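Long-range contacts in putative Outer membrane protein (Helicobacter pylori, PDB 6GW5), which probably mediates attachment of the bacterium to host-cell glycans such as Lewis-type sugars, acting as the SabA adhesin, whose largely helical adhesin domain is described here: residues A[47-52]-A[236-241]; A[193-198]-A[290-295]; A[24-29]-A[353-358]. One frame throughout, in Å; residues are numbered along the deposited sequence.

Interaction 1 (A[47-52]-A[236-241])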
loop_
_atom_site.group_PDB
_atom_site.type_symbol
_atom_site.label_atom_id
_atom_site.label_comp_id
_atom_site.label_asym_id
_atom_site.label_seq_id
_atom_site.Cartn_x
_atom_site.Cartn_y
_atom_site.Cartn_z
ATOM N N SER A 47 -10.045 8.082 -12.410
ATOM C CA SER A 47 -10.200 9.183 -11.525
ATOM C C SER A 47 -9.093 9.103 -10.491
ATOM O O SER A 47 -8.404 10.077 -10.212
ATOM C CB SER A 47 -11.560 9.119 -10.830
ATOM O OG SER A 47 -11.643 10.149 -9.880
ATOM N N PHE A 48 -8.960 7.938 -9.892
ATOM C CA PHE A 48 -7.951 7.749 -8.891
ATOM C C PHE A 48 -6.551 8.021 -9.446
ATOM O O PHE A 48 -5.758 8.667 -8.801
ATOM C CB PHE A 48 -8.018 6.345 -8.297
ATOM C CG PHE A 48 -6.845 6.020 -7.430
ATOM C CD1 PHE A 48 -6.805 6.453 -6.138
ATOM C CD2 PHE A 48 -5.742 5.363 -7.934
ATOM C CE1 PHE A 48 -5.720 6.180 -5.328
ATOM C CE2 PHE A 48 -4.638 5.090 -7.124
ATOM C CZ PHE A 48 -4.623 5.510 -5.817
ATOM N N THR A 49 -6.239 7.498 -10.617
ATOM C CA THR A 49 -4.958 7.788 -11.260
ATOM C C THR A 49 -4.695 9.279 -11.447
ATOM O O THR A 49 -3.576 9.728 -11.221
ATOM C CB THR A 49 -4.845 7.138 -12.641
ATOM O OG1 THR A 49 -4.944 5.717 -12.514
ATOM C CG2 THR A 49 -3.495 7.412 -13.243
ATOM N N ASN A 50 -5.709 10.029 -11.869
ATOM C CA ASN A 50 -5.527 11.459 -12.127
ATOM C C ASN A 50 -5.245 12.239 -10.843
ATOM O O ASN A 50 -4.289 13.005 -10.795
ATOM C CB ASN A 50 -6.709 12.098 -12.893
ATOM C CG ASN A 50 -6.907 11.511 -14.288
ATOM O OD1 ASN A 50 -5.951 11.049 -14.969
ATOM N ND2 ASN A 50 -8.156 11.524 -14.731
ATOM N N ASN A 51 -6.046 11.998 -9.814
ATOM C CA ASN A 51 -5.828 12.600 -8.529
ATOM C C ASN A 51 -4.463 12.262 -7.959
ATOM O O ASN A 51 -3.725 13.127 -7.511
ATOM C CB ASN A 51 -6.930 12.198 -7.552
ATOM C CG ASN A 51 -8.162 13.067 -7.714
ATOM O OD1 ASN A 51 -8.275 14.107 -7.075
ATOM N ND2 ASN A 51 -9.085 12.652 -8.578
ATOM N N ASN A 52 -4.100 11.003 -8.024
ATOM C CA ASN A 52 -2.825 10.608 -7.514
ATOM C C ASN A 52 -1.668 11.348 -8.189
ATOM O O ASN A 52 -0.640 11.620 -7.589
ATOM C CB ASN A 52 -2.653 9.109 -7.681
ATOM C CG ASN A 52 -1.413 8.606 -6.992
ATOM O OD1 ASN A 52 -1.207 8.855 -5.807
ATOM N ND2 ASN A 52 -0.589 7.894 -7.713
ATOM N N SER A 236 3.771 5.799 -14.845
ATOM C CA SER A 236 3.442 4.920 -15.950
ATOM C C SER A 236 1.926 4.635 -16.010
ATOM O O SER A 236 1.356 4.667 -17.106
ATOM C CB SER A 236 4.268 3.644 -15.926
ATOM O OG SER A 236 4.168 3.053 -14.671
ATOM N N ASN A 237 1.273 4.437 -14.863
ATOM C CA ASN A 237 -0.209 4.348 -14.825
ATOM C C ASN A 237 -0.966 5.463 -15.526
ATOM O O ASN A 237 -2.033 5.211 -16.059
ATOM C CB ASN A 237 -0.759 4.295 -13.399
ATOM C CG ASN A 237 -0.416 3.026 -12.694
ATOM O OD1 ASN A 237 0.032 2.060 -13.317
ATOM N ND2 ASN A 237 -0.599 3.012 -11.371
ATOM N N HIS A 238 -0.455 6.688 -15.497
ATOM C CA HIS A 238 -1.114 7.806 -16.179
ATOM C C HIS A 238 -1.127 7.636 -17.711
ATOM O O HIS A 238 -2.052 8.106 -18.401
ATOM C CB HIS A 238 -0.462 9.135 -15.816
ATOM C CG HIS A 238 -1.240 10.323 -16.282
ATOM N ND1 HIS A 238 -0.808 11.128 -17.314
ATOM C CD2 HIS A 238 -2.442 10.817 -15.890
ATOM C CE1 HIS A 238 -1.692 12.086 -17.520
ATOM N NE2 HIS A 238 -2.692 11.923 -16.669
ATOM N N THR A 239 -0.100 6.954 -18.223
ATOM C CA THR A 239 0.010 6.648 -19.646
ATOM C C THR A 239 -0.953 5.513 -19.995
ATOM O O THR A 239 -1.772 5.657 -20.893
ATOM C CB THR A 239 1.471 6.278 -20.049
ATOM O OG1 THR A 239 2.346 7.379 -19.778
ATOM C CG2 THR A 239 1.558 5.941 -21.532
ATOM N N LEU A 240 -0.835 4.401 -19.278
ATOM C CA LEU A 240 -1.733 3.258 -19.454
ATOM C C LEU A 240 -3.204 3.707 -19.496
ATOM O O LEU A 240 -3.972 3.264 -20.366
ATOM C CB LEU A 240 -1.539 2.221 -18.339
ATOM C CG LEU A 240 -0.475 1.127 -18.503
ATOM C CD1 LEU A 240 0.959 1.664 -18.451
ATOM C CD2 LEU A 240 -0.696 0.058 -17.429
ATOM N N SER A 241 -3.545 4.627 -18.587
ATOM C CA SER A 241 -4.890 5.217 -18.456
ATOM C C SER A 241 -5.432 5.889 -19.725
ATOM O O SER A 241 -6.645 5.991 -19.883
ATOM C CB SER A 241 -4.936 6.221 -17.287
ATOM O OG SER A 241 -6.254 6.712 -17.029
#
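Thr49 lays its methyl group over the backbone of the helix that carries His238, with CG2 3.8 Å from His238 CA and 4.2 Å from Asn237 CB. CG2 is anti to the backbone N of Thr49 and so heads across the interface, while the hydroxyl stays with its own helix: OG1 bonds to Leu45 O, one turn back. On one side of this methyl, Asn50 OD1 comes to the edge of the His238 imidazole, near the ring plane and 3.6 Å from CD2; the amide and ring planes stand 71° apart. The imidazole swings toward this partner because CG is anti to the backbone N (chi1 -170°), and the ring also stacks with Tyr53. The two segments belong to helices 35-54 and 215-240 of the adhesin's helical bundle and run roughly antiparallel here, 141° between their directions and 9.6 Å between their axes. Between the segments the contact is van der Waals; just outside it, Asn52 ND2 bonds to Ser234 OG and Lys46 NZ weakly to Ser241 O. Helix 255-283 packs against both: Phe264 meets Thr49, and Gln268 touches Phe48 and Asn237. Farther along, Ser241 CB approaches Thr49 CG2 at 4.5 Å.

Interaction 2 (A[193-198]-A[290-295])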
loop_
_atom_site.group_PDB
_atom_site.type_symbol
_atom_site.label_atom_id
_atom_site.label_comp_id
_atom_site.label_asym_id
_atom_site.label_seq_id
_atom_site.Cartn_x
_atom_site.Cartn_y
_atom_site.Cartn_z
ATOM N N ILE A 193 19.794 15.821 23.083
ATOM C CA ILE A 193 18.489 16.285 22.626
ATOM C C ILE A 193 17.630 16.676 23.777
ATOM O O ILE A 193 17.355 15.863 24.668
ATOM C CB ILE A 193 17.753 15.202 21.811
ATOM C CG1 ILE A 193 18.598 14.802 20.586
ATOM C CG2 ILE A 193 16.404 15.709 21.331
ATOM C CD1 ILE A 193 18.292 13.413 20.110
ATOM N N VAL A 194 17.162 17.916 23.732
ATOM C CA VAL A 194 16.378 18.508 24.803
ATOM C C VAL A 194 15.042 18.947 24.222
ATOM O O VAL A 194 14.979 19.782 23.271
ATOM C CB VAL A 194 17.097 19.731 25.474
ATOM C CG1 VAL A 194 16.193 20.338 26.559
ATOM C CG2 VAL A 194 18.431 19.325 26.087
ATOM N N ILE A 195 13.991 18.362 24.799
ATOM C CA ILE A 195 12.626 18.591 24.371
ATOM C C ILE A 195 11.763 18.485 25.608
ATOM O O ILE A 195 11.617 17.421 26.197
ATOM C CB ILE A 195 12.133 17.514 23.348
ATOM C CG1 ILE A 195 13.001 17.463 22.078
ATOM C CG2 ILE A 195 10.686 17.789 22.967
ATOM C CD1 ILE A 195 12.582 16.409 21.065
ATOM N N ALA A 196 11.201 19.605 26.003
ATOM C CA ALA A 196 10.537 19.680 27.272
ATOM C C ALA A 196 9.332 18.759 27.250
ATOM O O ALA A 196 8.526 18.825 26.317
ATOM C CB ALA A 196 10.121 21.107 27.530
ATOM N N GLY A 197 9.225 17.920 28.278
ATOM C CA GLY A 197 8.109 16.975 28.421
ATOM C C GLY A 197 8.390 15.661 27.732
ATOM O O GLY A 197 7.510 14.805 27.624
ATOM N N VAL A 198 9.609 15.509 27.224
ATOM C CA VAL A 198 9.975 14.338 26.464
ATOM C C VAL A 198 11.302 13.803 26.918
ATOM O O VAL A 198 11.390 12.632 27.266
ATOM C CB VAL A 198 10.064 14.605 24.933
ATOM C CG1 VAL A 198 10.658 13.398 24.199
ATOM C CG2 VAL A 198 8.697 14.926 24.364
ATOM N N TYR A 290 9.473 7.541 18.574
ATOM C CA TYR A 290 8.451 8.244 17.809
ATOM C C TYR A 290 8.058 9.491 18.572
ATOM O O TYR A 290 7.822 10.510 17.946
ATOM C CB TYR A 290 7.203 7.373 17.451
ATOM C CG TYR A 290 6.205 8.170 16.632
ATOM C CD1 TYR A 290 6.374 8.317 15.264
ATOM C CD2 TYR A 290 5.189 8.898 17.240
ATOM C CE1 TYR A 290 5.540 9.124 14.508
ATOM C CE2 TYR A 290 4.340 9.697 16.491
ATOM C CZ TYR A 290 4.506 9.799 15.124
ATOM O OH TYR A 290 3.707 10.609 14.346
ATOM N N ARG A 291 8.084 9.454 19.901
ATOM C CA ARG A 291 7.824 10.670 20.682
ATOM C C ARG A 291 8.827 11.785 20.431
ATOM O O ARG A 291 8.484 12.958 20.549
ATOM C CB ARG A 291 7.729 10.384 22.162
ATOM C CG ARG A 291 6.290 10.119 22.561
ATOM C CD ARG A 291 6.088 9.541 23.959
ATOM N NE ARG A 291 6.701 10.359 25.011
ATOM C CZ ARG A 291 6.301 11.585 25.438
ATOM N NH1 ARG A 291 5.264 12.240 24.876
ATOM N NH2 ARG A 291 6.974 12.195 26.444
ATOM N N TYR A 292 10.066 11.423 20.125
ATOM C CA TYR A 292 11.087 12.412 19.821
ATOM C C TYR A 292 10.860 12.871 18.393
ATOM O O TYR A 292 10.877 14.074 18.109
ATOM C CB TYR A 292 12.509 11.858 19.961
ATOM C CG TYR A 292 13.095 11.854 21.374
ATOM C CD1 TYR A 292 12.691 10.952 22.305
ATOM C CD2 TYR A 292 14.128 12.729 21.725
ATOM C CE1 TYR A 292 13.257 10.938 23.557
ATOM C CE2 TYR A 292 14.681 12.719 22.973
ATOM C CZ TYR A 292 14.246 11.824 23.877
ATOM O OH TYR A 292 14.816 11.787 25.107
ATOM N N LEU A 293 10.639 11.931 17.487
ATOM C CA LEU A 293 10.475 12.315 16.098
ATOM C C LEU A 293 9.304 13.321 15.894
ATOM O O LEU A 293 9.422 14.351 15.276
ATOM C CB LEU A 293 10.302 11.068 15.278
ATOM C CG LEU A 293 10.133 11.273 13.773
ATOM C CD1 LEU A 293 11.407 11.747 13.120
ATOM C CD2 LEU A 293 9.709 9.938 13.163
ATOM N N GLU A 294 8.210 13.074 16.555
ATOM C CA GLU A 294 7.009 13.820 16.352
ATOM C C GLU A 294 7.095 15.202 16.964
ATOM O O GLU A 294 6.304 16.083 16.634
ATOM C CB GLU A 294 5.872 12.971 16.955
ATOM C CG GLU A 294 4.476 13.534 16.820
ATOM C CD GLU A 294 4.104 14.441 17.971
ATOM O OE1 GLU A 294 4.548 14.124 19.108
ATOM O OE2 GLU A 294 3.398 15.451 17.713
ATOM N N LYS A 295 8.014 15.361 17.914
ATOM C CA LYS A 295 8.335 16.651 18.476
ATOM C C LYS A 295 9.711 17.171 18.195
ATOM O O LYS A 295 10.164 18.068 18.873
ATOM C CB LYS A 295 8.150 16.600 19.970
ATOM C CG LYS A 295 6.697 16.388 20.286
ATOM C CD LYS A 295 6.320 17.110 21.553
ATOM C CE LYS A 295 5.009 16.585 22.083
ATOM N NZ LYS A 295 3.880 16.939 21.172
HETATM O O HOH W 1 17.224 13.308 25.134
HETATM O O HOH W 2 9.704 10.735 26.708
#
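Val198 and Tyr292 meet where the long connection between the two short antiparallel strands 188-189 and 208-209 packs against helix 287-293 and the residues after it. Residues 195-198 form a type II beta turn, closed by Val198 N to Ile195 O, with Gly197 taking the positive phi of its third position. The apolar part centres on the Tyr292 ring. Val198 CG1, anti to its own backbone N, makes a CH-pi contact over one face, 3.8 Å from the ring centroid and 16° off the normal. Ile193 CG2 arrives instead at the edge, in the ring plane, 3.8 Å from Tyr292 CD2, and Ile195 CD1 approaches the same carbon obliquely. Trp190 adds an edge-to-face ring contact. Beside the ring, Ile195 CG2 lies 4.1 Å from Lys295 CB, while the lysine chain turns away to a salt bridge with Glu294.

Polar contacts fasten the flank of the turn. Arg291, bent at chi3 (55°), brings NH2 to Gly197 O at 2.9 Å; the bond lies in the carbonyl plane on a lone pair and close to the guanidinium plane, but is bent at the hydrogen (139°), while Val198 CG2 sits over one guanidinium face. At the far end of the tyrosine, OH bonds to Ile205 N and to a water that also reaches Ile193 O. A second water donates to Val198 O at 2.6 Å and accepts from Arg291 NH2 at 3.1 Å, so this nitrogen serves two carbonyls of the turn, one directly and one through water.

Interaction 3 (A[24-29]-A[353-358])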
loop_
_atom_site.group_PDB
_atom_site.type_symbol
_atom_site.label_atom_id
_atom_site.label_comp_id
_atom_site.label_asym_id
_atom_site.label_seq_id
_atom_site.Cartn_x
_atom_site.Cartn_y
_atom_site.Cartn_z
ATOM N N SER A 24 -21.582 -19.053 -8.689
ATOM C CA SER A 24 -20.558 -18.055 -8.514
ATOM C C SER A 24 -20.072 -17.551 -9.881
ATOM O O SER A 24 -19.914 -16.370 -10.069
ATOM C CB SER A 24 -19.422 -18.634 -7.679
ATOM O OG SER A 24 -18.441 -17.671 -7.447
ATOM N N LEU A 25 -19.829 -18.467 -10.814
ATOM C CA LEU A 25 -19.556 -18.115 -12.214
ATOM C C LEU A 25 -20.651 -17.221 -12.900
ATOM O O LEU A 25 -20.322 -16.282 -13.614
ATOM C CB LEU A 25 -19.273 -19.377 -13.025
ATOM C CG LEU A 25 -17.897 -19.963 -12.693
ATOM C CD1 LEU A 25 -17.805 -21.343 -13.310
ATOM C CD2 LEU A 25 -16.701 -19.110 -13.174
ATOM N N LYS A 26 -21.928 -17.469 -12.629
ATOM C CA LYS A 26 -22.948 -16.615 -13.203
ATOM C C LYS A 26 -22.716 -15.184 -12.778
ATOM O O LYS A 26 -22.788 -14.259 -13.579
ATOM C CB LYS A 26 -24.345 -17.040 -12.819
ATOM C CG LYS A 26 -24.692 -18.413 -13.353
ATOM C CD LYS A 26 -26.074 -18.921 -12.940
ATOM C CE LYS A 26 -27.112 -17.840 -12.705
ATOM N NZ LYS A 26 -28.387 -18.521 -12.404
ATOM N N GLN A 27 -22.458 -14.999 -11.498
ATOM C CA GLN A 27 -22.330 -13.685 -10.988
ATOM C C GLN A 27 -21.140 -13.001 -11.656
ATOM O O GLN A 27 -21.236 -11.840 -12.084
ATOM C CB GLN A 27 -22.231 -13.731 -9.500
ATOM C CG GLN A 27 -22.281 -12.357 -8.883
ATOM C CD GLN A 27 -23.610 -11.642 -9.088
ATOM O OE1 GLN A 27 -24.654 -12.185 -8.782
ATOM N NE2 GLN A 27 -23.561 -10.407 -9.539
ATOM N N SER A 28 -20.064 -13.765 -11.848
ATOM C CA SER A 28 -18.883 -13.211 -12.467
ATOM C C SER A 28 -19.155 -12.866 -13.889
ATOM O O SER A 28 -18.713 -11.805 -14.348
ATOM C CB SER A 28 -17.658 -14.128 -12.316
ATOM O OG SER A 28 -17.160 -14.104 -10.949
ATOM N N ILE A 29 -19.899 -13.737 -14.582
ATOM C CA ILE A 29 -20.183 -13.493 -15.975
ATOM C C ILE A 29 -21.087 -12.268 -16.086
ATOM O O ILE A 29 -20.878 -11.428 -16.961
ATOM C CB ILE A 29 -20.732 -14.758 -16.675
ATOM C CG1 ILE A 29 -19.591 -15.808 -16.818
ATOM C CG2 ILE A 29 -21.286 -14.413 -18.058
ATOM C CD1 ILE A 29 -20.050 -17.206 -17.168
ATOM N N THR A 353 -15.992 -20.794 -20.596
ATOM C CA THR A 353 -15.626 -22.177 -20.803
ATOM C C THR A 353 -15.870 -23.021 -19.556
ATOM O O THR A 353 -16.337 -24.153 -19.639
ATOM C CB THR A 353 -14.145 -22.271 -21.225
ATOM O OG1 THR A 353 -14.019 -21.668 -22.519
ATOM C CG2 THR A 353 -13.620 -23.734 -21.243
ATOM N N GLU A 354 -15.488 -22.468 -18.419
ATOM C CA GLU A 354 -15.510 -23.185 -17.154
ATOM C C GLU A 354 -16.942 -23.426 -16.713
ATOM O O GLU A 354 -17.228 -24.455 -16.121
ATOM C CB GLU A 354 -14.773 -22.377 -16.085
ATOM C CG GLU A 354 -14.650 -23.082 -14.742
ATOM C CD GLU A 354 -13.762 -22.297 -13.785
ATOM O OE1 GLU A 354 -12.552 -22.121 -14.095
ATOM O OE2 GLU A 354 -14.281 -21.860 -12.728
ATOM N N ILE A 355 -17.833 -22.460 -16.927
ATOM C CA ILE A 355 -19.215 -22.667 -16.513
ATOM C C ILE A 355 -19.856 -23.748 -17.356
ATOM O O ILE A 355 -20.637 -24.539 -16.835
ATOM C CB ILE A 355 -20.055 -21.350 -16.516
ATOM C CG1 ILE A 355 -21.281 -21.560 -15.667
ATOM C CG2 ILE A 355 -20.369 -20.860 -17.937
ATOM C CD1 ILE A 355 -22.055 -20.290 -15.486
ATOM N N VAL A 356 -19.478 -23.807 -18.637
ATOM C CA VAL A 356 -20.043 -24.811 -19.527
ATOM C C VAL A 356 -19.535 -26.195 -19.095
ATOM O O VAL A 356 -20.339 -27.100 -18.920
ATOM C CB VAL A 356 -19.753 -24.534 -21.019
ATOM C CG1 VAL A 356 -20.237 -25.682 -21.877
ATOM C CG2 VAL A 356 -20.441 -23.277 -21.482
ATOM N N THR A 357 -18.217 -26.344 -18.931
ATOM C CA THR A 357 -17.677 -27.607 -18.450
ATOM C C THR A 357 -18.383 -27.999 -17.164
ATOM O O THR A 357 -18.792 -29.116 -17.005
ATOM C CB THR A 357 -16.179 -27.521 -18.164
ATOM O OG1 THR A 357 -15.526 -26.953 -19.288
ATOM C CG2 THR A 357 -15.587 -28.854 -17.900
ATOM N N THR A 358 -18.493 -27.064 -16.249
ATOM C CA THR A 358 -19.070 -27.346 -14.966
ATOM C C THR A 358 -20.559 -27.737 -15.046
ATOM O O THR A 358 -21.018 -28.558 -14.286
ATOM C CB THR A 358 -18.850 -26.164 -14.023
ATOM O OG1 THR A 358 -17.447 -25.922 -13.920
ATOM C CG2 THR A 358 -19.391 -26.458 -12.623
#
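Glu354 O is gripped twice from within its own helix, by Thr358 N at 2.9 Å and Thr358 OG1 at 2.7 Å, the two donors reaching it from opposite faces of the carbonyl plane. The side chain of Glu354 turns to the other helix: CG is anti to the backbone N (chi1 -176°) and the chain runs on extended, crossing Leu25 at about a right angle. Its OE2 comes 3.6 Å from Leu25 CD1 and accepts a hydrogen bond from Gln21 NE2, which gives the carboxylate a polar partner beside the leucine methyls.

The apolar centre is Leu25 against Ile355. Leu25 CD1 rests 3.7 Å from Ile355 CA, while its CB faces Ile355 CD1 at 3.8 Å. Ile355 sends CG1 anti to its backbone N and holds CG2 between N and the carbonyl carbon. CG2 touches Ile29 CD1 at 3.7 Å, and Ile355 CD1, which also nears Ile29, reaches the aliphatic stem of Lys26 at CG, 3.9 Å away. The ammonium end of Lys26 leaves the interface and bonds to Tyr399 O.

This is antiparallel helix-helix packing, with the local axes 10.1 Å apart and inclined at 153°; segment 24-29 falls within a predicted coiled coil. Helix 3-32 runs beside helix 348-370, meeting it also through Leu348 and Asn351, while Tyr397 and Tyr399, in the loop just before strand 400-401, cover Ile355 from outside the helix pair.

The three contacts are spread along an elongated, mostly helical domain. Interactions 2 and 3 lie on opposite sides of its centre, 59 Å apart between centres; interaction 1 lies 39 Å from interaction 2 and 32 Å from interaction 3, and none touches another. Interaction 3 joins the first helix, 3-32, to the late helix 348-370, so its two segments enclose all the others in sequence. Helix 35-54, which follows helix 3-32, carries one side of interaction 1. The segments of interactions 1 and 2 alternate along the chain, with helix 215-240 falling between the two halves of interaction 2. Sequence-distant parts are thus joined at three well-separated places along the adhesin domain.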